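Local coordinates for periplasmic binding protein/LacI transcriptional regulator (Alkaliphilus metalliredigens, PDB 3CTP) that binds beta-D-xylulofuranose in its periplasmic-binding-protein-like part and probably acts as a LacI-family DNA-binding transcriptional repressor, at residues G234-N239 / Q262-D267; L279-Q284 / I318-T323. One frame throughout, in Å; residues are numbered along the deposited sequence.

Contact 1: G234-N239 / Q262-D267; sequences GIFVFN and QIIGFD. With XLF (beta-D-xylulofuranose), chain C.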
ATOM      1  N   GLY A 234     -17.006 -20.874  -8.838  1.00 11.28           N
ATOM      2  CA  GLY A 234     -15.662 -20.378  -8.564  1.00 11.56           C
ATOM      3  C   GLY A 234     -15.413 -19.102  -9.347  1.00 10.91           C
ATOM      4  O   GLY A 234     -15.958 -18.924 -10.439  1.00 10.18           O
ATOM      5  N   ILE A 235     -14.558 -18.245  -8.801  1.00  9.56           N
ATOM      6  CA  ILE A 235     -14.216 -16.982  -9.455  1.00  8.59           C
ATOM      7  C   ILE A 235     -12.708 -16.832  -9.417  1.00  8.72           C
ATOM      8  O   ILE A 235     -12.103 -16.980  -8.342  1.00  8.80           O
ATOM      9  CB  ILE A 235     -14.825 -15.802  -8.676  1.00  9.28           C
ATOM     10  CG1 ILE A 235     -16.346 -15.941  -8.604  1.00 11.40           C
ATOM     11  CG2 ILE A 235     -14.480 -14.470  -9.379  1.00 11.03           C
ATOM     12  CD1 ILE A 235     -16.995 -14.914  -7.688  1.00 13.80           C
ATOM     13  N   PHE A 236     -12.102 -16.532 -10.568  1.00  7.35           N
ATOM     14  CA  PHE A 236     -10.684 -16.186 -10.629  1.00  6.77           C
ATOM     15  C   PHE A 236     -10.621 -14.675 -10.830  1.00  8.71           C
ATOM     16  O   PHE A 236     -11.186 -14.161 -11.800  1.00  7.95           O
ATOM     17  CB  PHE A 236     -10.024 -16.913 -11.832  1.00  7.07           C
ATOM     18  CG  PHE A 236      -8.600 -16.474 -12.146  1.00  8.50           C
ATOM     19  CD1 PHE A 236      -7.695 -16.204 -11.133  1.00  8.28           C
ATOM     20  CD2 PHE A 236      -8.168 -16.398 -13.485  1.00  7.80           C
ATOM     21  CE1 PHE A 236      -6.382 -15.801 -11.438  1.00  8.51           C
ATOM     22  CE2 PHE A 236      -6.851 -15.985 -13.804  1.00  7.87           C
ATOM     23  CZ  PHE A 236      -5.953 -15.711 -12.774  1.00  8.80           C
ATOM     24  N   VAL A 237      -9.967 -13.974  -9.902  1.00  7.46           N
ATOM     25  CA  VAL A 237      -9.835 -12.520 -10.015  1.00  6.83           C
ATOM     26  C   VAL A 237      -8.398 -12.160 -10.363  1.00  7.38           C
ATOM     27  O   VAL A 237      -7.452 -12.764  -9.851  1.00  8.58           O
ATOM     28  CB  VAL A 237     -10.232 -11.815  -8.697  1.00  8.55           C
ATOM     29  CG1 VAL A 237     -10.296 -10.300  -8.938  1.00  9.27           C
ATOM     30  CG2 VAL A 237     -11.585 -12.330  -8.194  1.00  8.59           C
ATOM     31  N   PHE A 238      -8.232 -11.182 -11.247  1.00  7.32           N
ATOM     32  CA  PHE A 238      -6.918 -10.947 -11.859  1.00  7.64           C
ATOM     33  C   PHE A 238      -5.793 -10.594 -10.901  1.00  8.14           C
ATOM     34  O   PHE A 238      -4.618 -10.767 -11.255  1.00  8.86           O
ATOM     35  CB  PHE A 238      -7.014  -9.892 -12.984  1.00  7.82           C
ATOM     36  CG  PHE A 238      -7.350  -8.493 -12.496  1.00  6.99           C
ATOM     37  CD1 PHE A 238      -6.331  -7.576 -12.227  1.00  7.91           C
ATOM     38  CD2 PHE A 238      -8.671  -8.079 -12.374  1.00  8.09           C
ATOM     39  CE1 PHE A 238      -6.658  -6.305 -11.803  1.00  7.59           C
ATOM     40  CE2 PHE A 238      -9.001  -6.799 -11.964  1.00  7.37           C
ATOM     41  CZ  PHE A 238      -7.984  -5.908 -11.683  1.00  9.57           C
ATOM     42  N   ASN A 239      -6.098 -10.046  -9.723  1.00  6.99           N
ATOM     43  CA  ASN A 239      -5.048  -9.926  -8.707  1.00  5.96           C
ATOM     44  C   ASN A 239      -5.625  -9.940  -7.322  1.00  7.64           C
ATOM     45  O   ASN A 239      -6.850  -9.984  -7.156  1.00  8.81           O
ATOM     46  CB  ASN A 239      -4.111  -8.717  -8.950  1.00  7.00           C
ATOM     47  CG  ASN A 239      -4.780  -7.394  -8.729  1.00  8.04           C
ATOM     48  OD1 ASN A 239      -5.823  -7.319  -8.101  1.00 10.00           O
ATOM     49  ND2 ASN A 239      -4.171  -6.309  -9.256  1.00  8.00           N
ATOM     50  N   GLN A 262     -16.092 -20.291  -4.475  1.00 10.57           N
ATOM     51  CA  GLN A 262     -14.644 -20.372  -4.227  1.00  8.98           C
ATOM     52  C   GLN A 262     -13.961 -19.251  -4.987  1.00 10.37           C
ATOM     53  O   GLN A 262     -14.452 -18.859  -6.043  1.00 12.34           O
ATOM     54  CB  GLN A 262     -14.092 -21.705  -4.690  1.00  9.58           C
ATOM     55  CG  GLN A 262     -14.763 -22.915  -3.975  1.00 12.13           C
ATOM     56  CD  GLN A 262     -14.083 -24.208  -4.332  1.00 16.67           C
ATOM     57  OE1 GLN A 262     -12.878 -24.352  -4.152  1.00 15.14           O
ATOM     58  NE2 GLN A 262     -14.848 -25.152  -4.902  1.00 17.61           N
ATOM     59  N   ILE A 263     -12.843 -18.751  -4.448  1.00  9.20           N
ATOM     60  CA  ILE A 263     -12.155 -17.578  -5.035  1.00  9.98           C
ATOM     61  C   ILE A 263     -10.672 -17.898  -5.135  1.00  9.47           C
ATOM     62  O   ILE A 263     -10.071 -18.419  -4.182  1.00  9.15           O
ATOM     63  CB  ILE A 263     -12.276 -16.330  -4.118  1.00  9.44           C
ATOM     64  CG1 ILE A 263     -13.720 -16.131  -3.627  1.00 14.50           C
ATOM     65  CG2 ILE A 263     -11.709 -15.087  -4.822  1.00 11.33           C
ATOM     66  CD1 ILE A 263     -14.679 -15.709  -4.679  1.00 16.15           C
ATOM     67  N   ILE A 264     -10.074 -17.574  -6.288  1.00  8.23           N
ATOM     68  CA  ILE A 264      -8.613 -17.580  -6.394  1.00  8.31           C
ATOM     69  C   ILE A 264      -8.178 -16.235  -6.972  1.00  8.16           C
ATOM     70  O   ILE A 264      -8.819 -15.725  -7.899  1.00  8.34           O
ATOM     71  CB  ILE A 264      -8.117 -18.759  -7.249  1.00  8.38           C
ATOM     72  CG1 ILE A 264      -6.584 -18.736  -7.398  1.00  9.26           C
ATOM     73  CG2 ILE A 264      -8.809 -18.774  -8.608  1.00 11.62           C
ATOM     74  CD1 ILE A 264      -6.040 -20.060  -7.915  1.00 13.41           C
ATOM     75  N   GLY A 265      -7.120 -15.645  -6.406  1.00  7.96           N
ATOM     76  CA  GLY A 265      -6.563 -14.374  -6.921  1.00  7.72           C
ATOM     77  C   GLY A 265      -5.255 -14.583  -7.670  1.00  8.82           C
ATOM     78  O   GLY A 265      -5.008 -15.658  -8.245  1.00 10.27           O
ATOM     79  N   PHE A 266      -4.402 -13.545  -7.665  1.00  7.38           N
ATOM     80  CA  PHE A 266      -3.084 -13.665  -8.262  1.00  7.46           C
ATOM     81  C   PHE A 266      -2.182 -12.642  -7.608  1.00  8.05           C
ATOM     82  O   PHE A 266      -2.591 -11.494  -7.443  1.00  9.01           O
ATOM     83  CB  PHE A 266      -3.154 -13.346  -9.769  1.00  7.82           C
ATOM     84  CG  PHE A 266      -2.074 -14.011 -10.609  1.00  8.17           C
ATOM     85  CD1 PHE A 266      -2.393 -15.092 -11.428  1.00  9.71           C
ATOM     86  CD2 PHE A 266      -0.786 -13.504 -10.647  1.00  9.17           C
ATOM     87  CE1 PHE A 266      -1.423 -15.689 -12.235  1.00 10.59           C
ATOM     88  CE2 PHE A 266       0.190 -14.098 -11.442  1.00  8.10           C
ATOM     89  CZ  PHE A 266      -0.135 -15.206 -12.237  1.00  9.46           C
ATOM     90  N   ASP A 267      -0.969 -13.075  -7.260  1.00  8.66           N
ATOM     91  CA  ASP A 267       0.154 -12.253  -6.784  1.00  7.98           C
ATOM     92  C   ASP A 267       0.849 -12.890  -5.571  1.00  8.52           C
ATOM     93  O   ASP A 267       2.067 -12.836  -5.452  1.00  9.19           O
ATOM     94  CB  ASP A 267      -0.237 -10.868  -6.274  1.00  8.32           C
ATOM     95  CG  ASP A 267      -0.582  -9.885  -7.380  1.00 10.91           C
ATOM     96  OD1 ASP A 267      -0.196 -10.099  -8.562  1.00 10.72           O
ATOM     97  OD2 ASP A 267      -1.201  -8.846  -7.024  1.00 10.94           O
TER
HETATM   98  O4  XLF C 401      -0.331  -6.191 -14.040  1.00 10.69           O
HETATM   99  C4  XLF C 401      -0.632  -7.226 -13.100  1.00  9.94           C
HETATM  100  C5  XLF C 401      -2.008  -6.930 -12.522  1.00  7.80           C
HETATM  101  O5  XLF C 401      -1.786  -6.499 -11.175  1.00  8.98           O
HETATM  102  C3  XLF C 401       0.305  -7.161 -11.905  1.00  9.19           C
HETATM  103  O3  XLF C 401       1.247  -8.241 -11.910  1.00  9.46           O
HETATM  104  C2  XLF C 401      -0.663  -7.271 -10.759  1.00  9.00           C
HETATM  105  O2  XLF C 401      -1.076  -8.639 -10.565  1.00  8.32           O
HETATM  106  C1  XLF C 401      -0.118  -6.686  -9.472  1.00  6.89           C
HETATM  107  O1  XLF C 401      -1.142  -6.719  -8.467  1.00 10.36           O
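F236 reaches from its own strand over to the backbone and side chains of 262-267. CB lies against I264 CG2. CG stands anti to the backbone N (chi1 171°), which carries the ring along the neighbouring strand, and CD1 comes 3.8 Å from I264 CG2 while also passing I264 O. CE1 meets G265 O at 3.5 Å, an oxygen in the plane of the ring at its edge, and CZ ends 3.9 Å from F266 CD1. H177 and F194 stack on the same ring. Behind it the backbones pair in parallel: I235 N bonds to Q262 O, I264 N to I235 O at 2.9 Å, and V237 N to I264 O. These are strands 234-237 and 262-264 of a beta-alpha-beta unit whose crossover helix is 240-252, part of the parallel sheet of one lobe in this periplasmic-binding-protein fold. I235 and I263 point the same way from the other face of the pair, their CD1 atoms 3.9 Å apart. Beyond the strand ends the chains open onto the sugar. N239, the N-cap of helix 240-252, caps A242 N with OD1 and gives ND2 to D213 and, in an almost straight bond of 3.1 Å, to O5 of beta-D-xylulofuranose. D267 takes two ligand hydroxyls, O2 on OD1 and O1 on OD2, each at 2.6 Å. An alanine at D267 would probably leave both hydroxyls without their carboxylate acceptor and Q284 NE2 without its bond to OD1. OD2 also lies 3.5 Å from N239 CB, so the two ligand-binding side chains touch each other beside the sugar.

Contact 2: L279-Q284 / I318-T323; sequences LTTINQ and IERETT. With XLF (beta-D-xylulofuranose), chain C.
T280 and T323 cross at about a right angle and meet hydroxyl to hydroxyl, T280 OG1 donating to T323 OG1 at 2.8 Å. T280 OG1 stands anti to the carbonyl carbon (chi1 -65°), a position in which it also accepts R320 N at 2.9 Å, so the one oxygen is gripped both as donor and as acceptor. T323 OG1 has a further partner in H166. T322 passes L279 at a slant: its OG1, set between its own backbone N and carbonyl carbon, receives T280 N at 2.9 Å and packs against L279 CA and CD1, with I263 O a probable second partner. On the strand side, T281 and I318 form an antiparallel hydrogen-bonded pair, with I318 N to T281 O and T281 N to I318 O. The pair joins strand 281-283 to the end of strand 311-318 at the border of the mixed sheet, after which residues 319-323 turn away toward the parallel sheet of the fold. From that pair the side chains of T281 and I318 run side by side, T281 CG2 3.9 Å from I318 CB, and I318 CG1 reaches N283 CB. R320 lies alongside T281 too. Its extended chain slides past the L279 carbonyl, CD 3.3 Å from L279 O, until NH1 turns back to bond that oxygen at 2.9 Å; the acceptor sits 20° out of the guanidinium plane. I318 CG2 rests over one face of this group, offset toward the rim, and NH2 bonds to N268. At the far end Q284, without touching 318-323, extends NE2 to the ligand's O3 at 3.0 Å.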
ATOM      1  N   LEU A 279      -6.692 -16.002   1.242  1.00  9.78           N
ATOM      2  CA  LEU A 279      -6.964 -16.107  -0.188  1.00  9.07           C
ATOM      3  C   LEU A 279      -6.056 -17.102  -0.909  1.00  9.18           C
ATOM      4  O   LEU A 279      -4.835 -16.947  -0.920  1.00  9.69           O
ATOM      5  CB  LEU A 279      -6.749 -14.715  -0.813  1.00  8.78           C
ATOM      6  CG  LEU A 279      -6.946 -14.570  -2.316  1.00  8.64           C
ATOM      7  CD1 LEU A 279      -8.370 -14.861  -2.718  1.00 10.00           C
ATOM      8  CD2 LEU A 279      -6.607 -13.136  -2.680  1.00 10.99           C
ATOM      9  N   THR A 280      -6.644 -18.106  -1.549  1.00  8.60           N
ATOM     10  CA  THR A 280      -5.886 -18.944  -2.471  1.00  8.51           C
ATOM     11  C   THR A 280      -5.433 -18.080  -3.639  1.00  8.88           C
ATOM     12  O   THR A 280      -6.192 -17.223  -4.127  1.00  8.42           O
ATOM     13  CB  THR A 280      -6.768 -20.071  -2.984  1.00 10.30           C
ATOM     14  OG1 THR A 280      -7.107 -20.909  -1.873  1.00  9.63           O
ATOM     15  CG2 THR A 280      -6.053 -20.879  -4.071  1.00  8.44           C
ATOM     16  N   THR A 281      -4.203 -18.277  -4.082  1.00  7.52           N
ATOM     17  CA  THR A 281      -3.648 -17.333  -5.057  1.00  7.86           C
ATOM     18  C   THR A 281      -2.515 -17.986  -5.829  1.00  8.96           C
ATOM     19  O   THR A 281      -2.160 -19.134  -5.583  1.00 10.17           O
ATOM     20  CB  THR A 281      -3.178 -16.034  -4.346  1.00  9.35           C
ATOM     21  OG1 THR A 281      -2.803 -15.041  -5.319  1.00 11.06           O
ATOM     22  CG2 THR A 281      -1.990 -16.341  -3.431  1.00 10.33           C
ATOM     23  N   ILE A 282      -1.993 -17.264  -6.807  1.00  9.02           N
ATOM     24  CA  ILE A 282      -0.835 -17.696  -7.566  1.00  9.03           C
ATOM     25  C   ILE A 282       0.309 -16.776  -7.166  1.00  9.36           C
ATOM     26  O   ILE A 282       0.224 -15.547  -7.257  1.00  9.19           O
ATOM     27  CB  ILE A 282      -1.053 -17.533  -9.084  1.00  8.52           C
ATOM     28  CG1 ILE A 282      -2.327 -18.270  -9.543  1.00 11.18           C
ATOM     29  CG2 ILE A 282       0.186 -18.036  -9.851  1.00 10.24           C
ATOM     30  CD1 ILE A 282      -2.279 -19.806  -9.325  1.00  9.55           C
ATOM     31  N   ASN A 283       1.392 -17.376  -6.700  1.00  8.62           N
ATOM     32  CA  ASN A 283       2.556 -16.627  -6.270  1.00  8.88           C
ATOM     33  C   ASN A 283       3.349 -16.005  -7.402  1.00  9.45           C
ATOM     34  O   ASN A 283       3.805 -16.724  -8.291  1.00 10.81           O
ATOM     35  CB  ASN A 283       3.507 -17.586  -5.523  1.00 10.10           C
ATOM     36  CG  ASN A 283       4.674 -16.874  -4.881  1.00 13.77           C
ATOM     37  OD1 ASN A 283       4.501 -16.171  -3.874  1.00 14.28           O
ATOM     38  ND2 ASN A 283       5.885 -17.063  -5.441  1.00 13.54           N
ATOM     39  N   GLN A 284       3.558 -14.679  -7.351  1.00  9.21           N
ATOM     40  CA  GLN A 284       4.652 -14.067  -8.121  1.00  8.80           C
ATOM     41  C   GLN A 284       5.894 -13.979  -7.263  1.00  9.35           C
ATOM     42  O   GLN A 284       5.815 -13.526  -6.103  1.00  9.49           O
ATOM     43  CB  GLN A 284       4.289 -12.638  -8.553  1.00  9.16           C
ATOM     44  CG  GLN A 284       3.163 -12.555  -9.548  1.00  9.28           C
ATOM     45  CD  GLN A 284       3.194 -11.234 -10.291  1.00  8.61           C
ATOM     46  OE1 GLN A 284       4.104 -10.994 -11.074  1.00 10.61           O
ATOM     47  NE2 GLN A 284       2.170 -10.386 -10.090  1.00  9.70           N
ATOM     48  N   ILE A 318      -0.671 -21.180  -4.402  1.00  9.47           N
ATOM     49  CA  ILE A 318      -0.644 -21.114  -2.933  1.00 10.94           C
ATOM     50  C   ILE A 318      -2.068 -21.395  -2.454  1.00 11.62           C
ATOM     51  O   ILE A 318      -2.970 -20.562  -2.631  1.00 10.93           O
ATOM     52  CB  ILE A 318      -0.221 -19.716  -2.431  1.00 12.64           C
ATOM     53  CG1 ILE A 318       1.104 -19.282  -3.059  1.00 16.64           C
ATOM     54  CG2 ILE A 318      -0.188 -19.679  -0.880  1.00 18.42           C
ATOM     55  CD1 ILE A 318       2.275 -20.139  -2.695  1.00 19.68           C
ATOM     56  N   GLU A 319      -2.307 -22.586  -1.909  1.00 12.38           N
ATOM     57  CA  GLU A 319      -3.668 -22.960  -1.516  1.00 13.07           C
ATOM     58  C   GLU A 319      -3.949 -22.453  -0.115  1.00 13.24           C
ATOM     59  O   GLU A 319      -3.190 -22.752   0.800  1.00 14.05           O
ATOM     60  CB  GLU A 319      -3.832 -24.496  -1.518  1.00 15.26           C
ATOM     61  CG  GLU A 319      -3.903 -25.126  -2.882  1.00 22.91           C
ATOM     62  CD  GLU A 319      -4.334 -26.596  -2.795  1.00 28.40           C
ATOM     63  OE1 GLU A 319      -5.485 -26.878  -2.356  1.00 26.53           O
ATOM     64  OE2 GLU A 319      -3.513 -27.459  -3.167  1.00 32.13           O
ATOM     65  N   ARG A 320      -5.025 -21.680   0.042  1.00 10.70           N
ATOM     66  CA  ARG A 320      -5.436 -21.196   1.343  1.00 11.15           C
ATOM     67  C   ARG A 320      -6.911 -21.519   1.569  1.00 12.62           C
ATOM     68  O   ARG A 320      -7.349 -22.619   1.229  1.00 14.73           O
ATOM     69  CB  ARG A 320      -5.148 -19.712   1.489  1.00 11.27           C
ATOM     70  CG  ARG A 320      -3.675 -19.366   1.294  1.00 11.73           C
ATOM     71  CD  ARG A 320      -3.404 -17.986   1.842  1.00 13.00           C
ATOM     72  NE  ARG A 320      -1.993 -17.610   1.792  1.00 13.76           N
ATOM     73  CZ  ARG A 320      -1.515 -16.632   1.023  1.00 13.15           C
ATOM     74  NH1 ARG A 320      -2.322 -15.957   0.192  1.00 11.90           N
ATOM     75  NH2 ARG A 320      -0.229 -16.328   1.090  1.00 14.34           N
ATOM     76  N   GLU A 321      -7.662 -20.604   2.178  1.00 11.04           N
ATOM     77  CA  GLU A 321      -8.983 -20.968   2.702  1.00 12.07           C
ATOM     78  C   GLU A 321     -10.158 -20.635   1.788  1.00 12.26           C
ATOM     79  O   GLU A 321     -11.290 -21.065   2.054  1.00 12.83           O
ATOM     80  CB  GLU A 321      -9.211 -20.313   4.078  1.00 14.68           C
ATOM     81  CG  GLU A 321      -8.295 -20.816   5.203  1.00 23.43           C
ATOM     82  CD  GLU A 321      -8.346 -19.922   6.451  1.00 29.76           C
ATOM     83  OE1 GLU A 321      -8.638 -18.709   6.334  1.00 25.69           O
ATOM     84  OE2 GLU A 321      -8.085 -20.431   7.562  1.00 30.49           O
ATOM     85  N   THR A 322      -9.916 -19.881   0.705  1.00  9.92           N
ATOM     86  CA  THR A 322     -11.027 -19.543  -0.191  1.00  8.23           C
ATOM     87  C   THR A 322     -11.307 -20.582  -1.285  1.00  9.72           C
ATOM     88  O   THR A 322     -12.193 -20.382  -2.132  1.00 10.03           O
ATOM     89  CB  THR A 322     -10.807 -18.175  -0.855  1.00  9.03           C
ATOM     90  OG1 THR A 322      -9.571 -18.221  -1.553  1.00 10.38           O
ATOM     91  CG2 THR A 322     -10.723 -17.076   0.214  1.00 10.27           C
ATOM     92  N   THR A 323     -10.546 -21.679  -1.291  1.00  9.86           N
ATOM     93  CA  THR A 323     -10.916 -22.842  -2.106  1.00 11.42           C
ATOM     94  C   THR A 323     -10.948 -24.037  -1.169  1.00 14.79           C
ATOM     95  O   THR A 323     -10.300 -24.027  -0.118  1.00 14.37           O
ATOM     96  CB  THR A 323      -9.931 -23.091  -3.264  1.00 12.48           C
ATOM     97  OG1 THR A 323      -8.589 -23.163  -2.750  1.00 12.84           O
ATOM     98  CG2 THR A 323     -10.012 -21.946  -4.247  1.00 13.47           C
TER
HETATM   99  O4  XLF C 401      -0.331  -6.191 -14.040  1.00 10.69           O
HETATM  100  C4  XLF C 401      -0.632  -7.226 -13.100  1.00  9.94           C
HETATM  101  C5  XLF C 401      -2.008  -6.930 -12.522  1.00  7.80           C
HETATM  102  O5  XLF C 401      -1.786  -6.499 -11.175  1.00  8.98           O
HETATM  103  C3  XLF C 401       0.305  -7.161 -11.905  1.00  9.19           C
HETATM  104  O3  XLF C 401       1.247  -8.241 -11.910  1.00  9.46           O
HETATM  105  C2  XLF C 401      -0.663  -7.271 -10.759  1.00  9.00           C
HETATM  106  O2  XLF C 401      -1.076  -8.639 -10.565  1.00  8.32           O
HETATM  107  C1  XLF C 401      -0.118  -6.686  -9.472  1.00  6.89           C
HETATM  108  O1  XLF C 401      -1.142  -6.719  -8.467  1.00 10.36           O

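Both segments of contact 1 precede those of contact 2 in the sequence, yet the centres of the two contacts lie only 8 Å apart and they meet at two probable hydrogen bonds. One joins I263 O to T322 OG1 and the other D267 N to I282 O, each at 2.7 Å. Strand 262-264, the outermost of its sheet within the chain, is thereby tied to 279-284 and 318-323. The second bond lies beside the sugar pocket, where 262-267 and 279-284 run on to D267 and Q284. These two residues, one from each contact, come together at beta-D-xylulofuranose, to which E142, R190, N72 and R124 add further hydrogen bonds.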